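Local coordinates for protein exoribonuclease II, mitochondrial (PDB 6F3H) that degrades RNA from the 3' end as the exoribonuclease component of the mitochondrial RNA degradosome, probably by metal-dependent hydrolysis in its RNB domain, at residues S233-T238 / N357-I362. The protein carries 1 engineered substitution. Numbering follows the deposited sequence.
Sequences SVYTNT and NWDLNI. With nucleotides of chain C.
The Asx turn that begins at Asn357, within the loop 357-362, presents a carboxylate to a tyrosine on an edge strand of a three-stranded antiparallel sheet, and a hydrogen bond from Tyr235 OH to Asp359 OD2 (3.0 Å) joins the two. The acid oxygen lies at the edge of the phenol ring, near its plane; Asp359 OD2 lies 3.5 Å from Tyr235 CE1. Ring and carboxylate planes are 76° apart, and the hydroxyl meets OD2 on its anti side, 21° out of the carboxylate plane. Tyr235 CG stands anti to the carbonyl carbon (chi1 -73°), a setting that carries the hydroxyl across to the turn although the nearest CA atoms of the segments, those of Ser233 and Asp359, are 8.5 Å apart. The contact is therefore a narrow bridge between side chains, burying 103 Å² in all.

The turn is defined by Asn357 OD1, which accepts from Asp359 N at 2.8 Å, in the carbonyl plane, and weakly from Leu360 N; Asn361 N bonds to Asn357 O. These bonds fix the backbone at Asp359, from which the carboxylate projects. Asp359 OD1 receives a weak bond from His167 NE2, so both acid oxygens have partners.

At the far end of 233-238, Thr238 lies beside the 5' phosphate of A1 of chain C. Strand 231-237 pairs with strand 242-248, while Phe745 of helix 725-761 packs against Tyr235, Asn357 and Leu360, giving strand and turn a common helical neighbour.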
loop_
_atom_site.group_PDB
_atom_site.type_symbol
_atom_site.label_atom_id
_atom_site.label_comp_id
_atom_site.label_asym_id
_atom_site.label_seq_id
_atom_site.Cartn_x
_atom_site.Cartn_y
_atom_site.Cartn_z
ATOM N N SER A 233 14.018 2.028 6.213
ATOM C CA SER A 233 12.972 2.798 6.854
ATOM C C SER A 233 11.987 1.881 7.545
ATOM O O SER A 233 11.689 0.761 7.092
ATOM C CB SER A 233 12.223 3.667 5.851
ATOM O OG SER A 233 13.105 4.503 5.139
ATOM N N VAL A 234 11.443 2.414 8.621
ATOM C CA VAL A 234 10.346 1.812 9.352
ATOM C C VAL A 234 9.050 2.332 8.745
ATOM O O VAL A 234 8.793 3.536 8.736
ATOM C CB VAL A 234 10.443 2.178 10.837
ATOM C CG1 VAL A 234 9.181 1.801 11.556
ATOM C CG2 VAL A 234 11.656 1.531 11.444
ATOM N N TYR A 235 8.205 1.432 8.288
ATOM C CA TYR A 235 6.954 1.823 7.674
ATOM C C TYR A 235 5.847 1.746 8.705
ATOM O O TYR A 235 5.778 0.785 9.470
ATOM C CB TYR A 235 6.663 0.919 6.496
ATOM C CG TYR A 235 7.550 1.205 5.339
ATOM C CD1 TYR A 235 8.823 0.670 5.253
ATOM C CD2 TYR A 235 7.108 2.026 4.317
ATOM C CE1 TYR A 235 9.624 0.945 4.164
ATOM C CE2 TYR A 235 7.891 2.306 3.234
ATOM C CZ TYR A 235 9.141 1.770 3.150
ATOM O OH TYR A 235 9.886 2.081 2.035
ATOM N N THR A 236 5.010 2.772 8.739
ATOM C CA THR A 236 3.921 2.880 9.697
ATOM C C THR A 236 2.616 2.780 8.917
ATOM O O THR A 236 2.379 3.587 8.012
ATOM C CB THR A 236 3.975 4.221 10.430
ATOM O OG1 THR A 236 5.114 4.272 11.304
ATOM C CG2 THR A 236 2.712 4.426 11.260
ATOM N N ASN A 237 1.773 1.806 9.252
ATOM C CA ASN A 237 0.510 1.684 8.551
ATOM C C ASN A 237 -0.428 2.814 8.953
ATOM O O ASN A 237 -0.497 3.205 10.118
ATOM C CB ASN A 237 -0.153 0.338 8.829
ATOM C CG ASN A 237 -1.619 0.286 8.335
ATOM O OD1 ASN A 237 -1.913 0.595 7.183
ATOM N ND2 ASN A 237 -2.527 -0.105 9.207
ATOM N N THR A 238 -1.123 3.357 7.948
ATOM C CA THR A 238 -2.043 4.485 8.092
ATOM C C THR A 238 -3.263 4.162 8.953
ATOM O O THR A 238 -3.849 5.064 9.566
ATOM C CB THR A 238 -2.546 4.903 6.711
ATOM O OG1 THR A 238 -1.513 4.717 5.735
ATOM C CG2 THR A 238 -3.020 6.325 6.729
ATOM N N ASN A 357 14.722 1.863 -5.780
ATOM C CA ASN A 357 14.522 1.840 -4.346
ATOM C C ASN A 357 14.490 0.398 -3.837
ATOM O O ASN A 357 13.848 -0.478 -4.430
ATOM C CB ASN A 357 13.249 2.598 -4.012
ATOM C CG ASN A 357 13.067 2.749 -2.552
ATOM O OD1 ASN A 357 12.969 1.751 -1.851
ATOM N ND2 ASN A 357 13.047 3.987 -2.059
ATOM N N TRP A 358 15.165 0.169 -2.702
ATOM C CA TRP A 358 15.353 -1.190 -2.207
ATOM C C TRP A 358 14.067 -1.760 -1.646
ATOM O O TRP A 358 13.843 -2.969 -1.711
ATOM C CB TRP A 358 16.435 -1.227 -1.126
ATOM C CG TRP A 358 17.807 -0.853 -1.617
ATOM C CD1 TRP A 358 18.292 -1.019 -2.873
ATOM C CD2 TRP A 358 18.870 -0.255 -0.858
ATOM N NE1 TRP A 358 19.589 -0.560 -2.955
ATOM C CE2 TRP A 358 19.965 -0.085 -1.729
ATOM C CE3 TRP A 358 19.001 0.160 0.472
ATOM C CZ2 TRP A 358 21.177 0.476 -1.311
ATOM C CZ3 TRP A 358 20.200 0.721 0.882
ATOM C CH2 TRP A 358 21.274 0.870 -0.003
ATOM N N ASP A 359 13.218 -0.903 -1.100
ATOM C CA ASP A 359 11.984 -1.351 -0.477
ATOM C C ASP A 359 10.916 -1.617 -1.531
ATOM O O ASP A 359 10.164 -2.592 -1.432
ATOM C CB ASP A 359 11.560 -0.294 0.537
ATOM C CG ASP A 359 12.571 -0.162 1.674
ATOM O OD1 ASP A 359 13.381 -1.099 1.897
ATOM O OD2 ASP A 359 12.613 0.914 2.302
ATOM N N LEU A 360 10.865 -0.774 -2.566
ATOM C CA LEU A 360 10.068 -1.090 -3.739
ATOM C C LEU A 360 10.441 -2.461 -4.258
ATOM O O LEU A 360 9.572 -3.261 -4.617
ATOM C CB LEU A 360 10.312 -0.048 -4.811
ATOM C CG LEU A 360 9.516 -0.259 -6.079
ATOM C CD1 LEU A 360 8.050 -0.282 -5.717
ATOM C CD2 LEU A 360 9.825 0.864 -7.053
ATOM N N ASN A 361 11.729 -2.775 -4.226
ATOM C CA ASN A 361 12.196 -4.145 -4.342
ATOM C C ASN A 361 11.857 -4.771 -5.695
ATOM O O ASN A 361 11.439 -5.925 -5.778
ATOM C CB ASN A 361 11.624 -4.983 -3.206
ATOM C CG ASN A 361 12.321 -6.287 -3.051
ATOM O OD1 ASN A 361 13.327 -6.550 -3.718
ATOM N ND2 ASN A 361 11.778 -7.145 -2.208
ATOM N N ILE A 362 12.096 -4.028 -6.764
ATOM C CA ILE A 362 12.041 -4.536 -8.132
ATOM C C ILE A 362 13.285 -5.380 -8.359
ATOM O O ILE A 362 14.299 -5.168 -7.681
ATOM C CB ILE A 362 11.968 -3.372 -9.134
ATOM C CG1 ILE A 362 10.675 -2.589 -8.971
ATOM C CG2 ILE A 362 12.266 -3.780 -10.545
ATOM C CD1 ILE A 362 10.601 -1.417 -9.878
ATOM P P A C 1 -4.064 8.587 4.264
ATOM O OP1 A C 1 -3.068 7.539 3.945
ATOM O OP2 A C 1 -5.162 8.306 5.232
ATOM O "O5'" A C 1 -4.669 8.941 2.840
ATOM C "C5'" A C 1 -5.423 7.975 2.133
ATOM C "C4'" A C 1 -6.862 7.977 2.588
ATOM O "O4'" A C 1 -7.445 9.284 2.338
ATOM C "C3'" A C 1 -7.761 7.011 1.844
ATOM O "O3'" A C 1 -7.753 5.718 2.377
ATOM C "C2'" A C 1 -9.117 7.689 1.887
ATOM O "O2'" A C 1 -9.708 7.522 3.167
ATOM C "C1'" A C 1 -8.707 9.144 1.731
ATOM N N9 A C 1 -8.521 9.516 0.318
ATOM C C8 A C 1 -8.088 8.736 -0.730
ATOM N N7 A C 1 -7.993 9.378 -1.859
ATOM C C5 A C 1 -8.372 10.669 -1.524
ATOM C C6 A C 1 -8.482 11.835 -2.288
ATOM N N6 A C 1 -8.207 11.869 -3.595
ATOM N N1 A C 1 -8.885 12.963 -1.658
ATOM C C2 A C 1 -9.160 12.916 -0.350
ATOM N N3 A C 1 -9.094 11.879 0.479
ATOM C C4 A C 1 -8.689 10.778 -0.185
#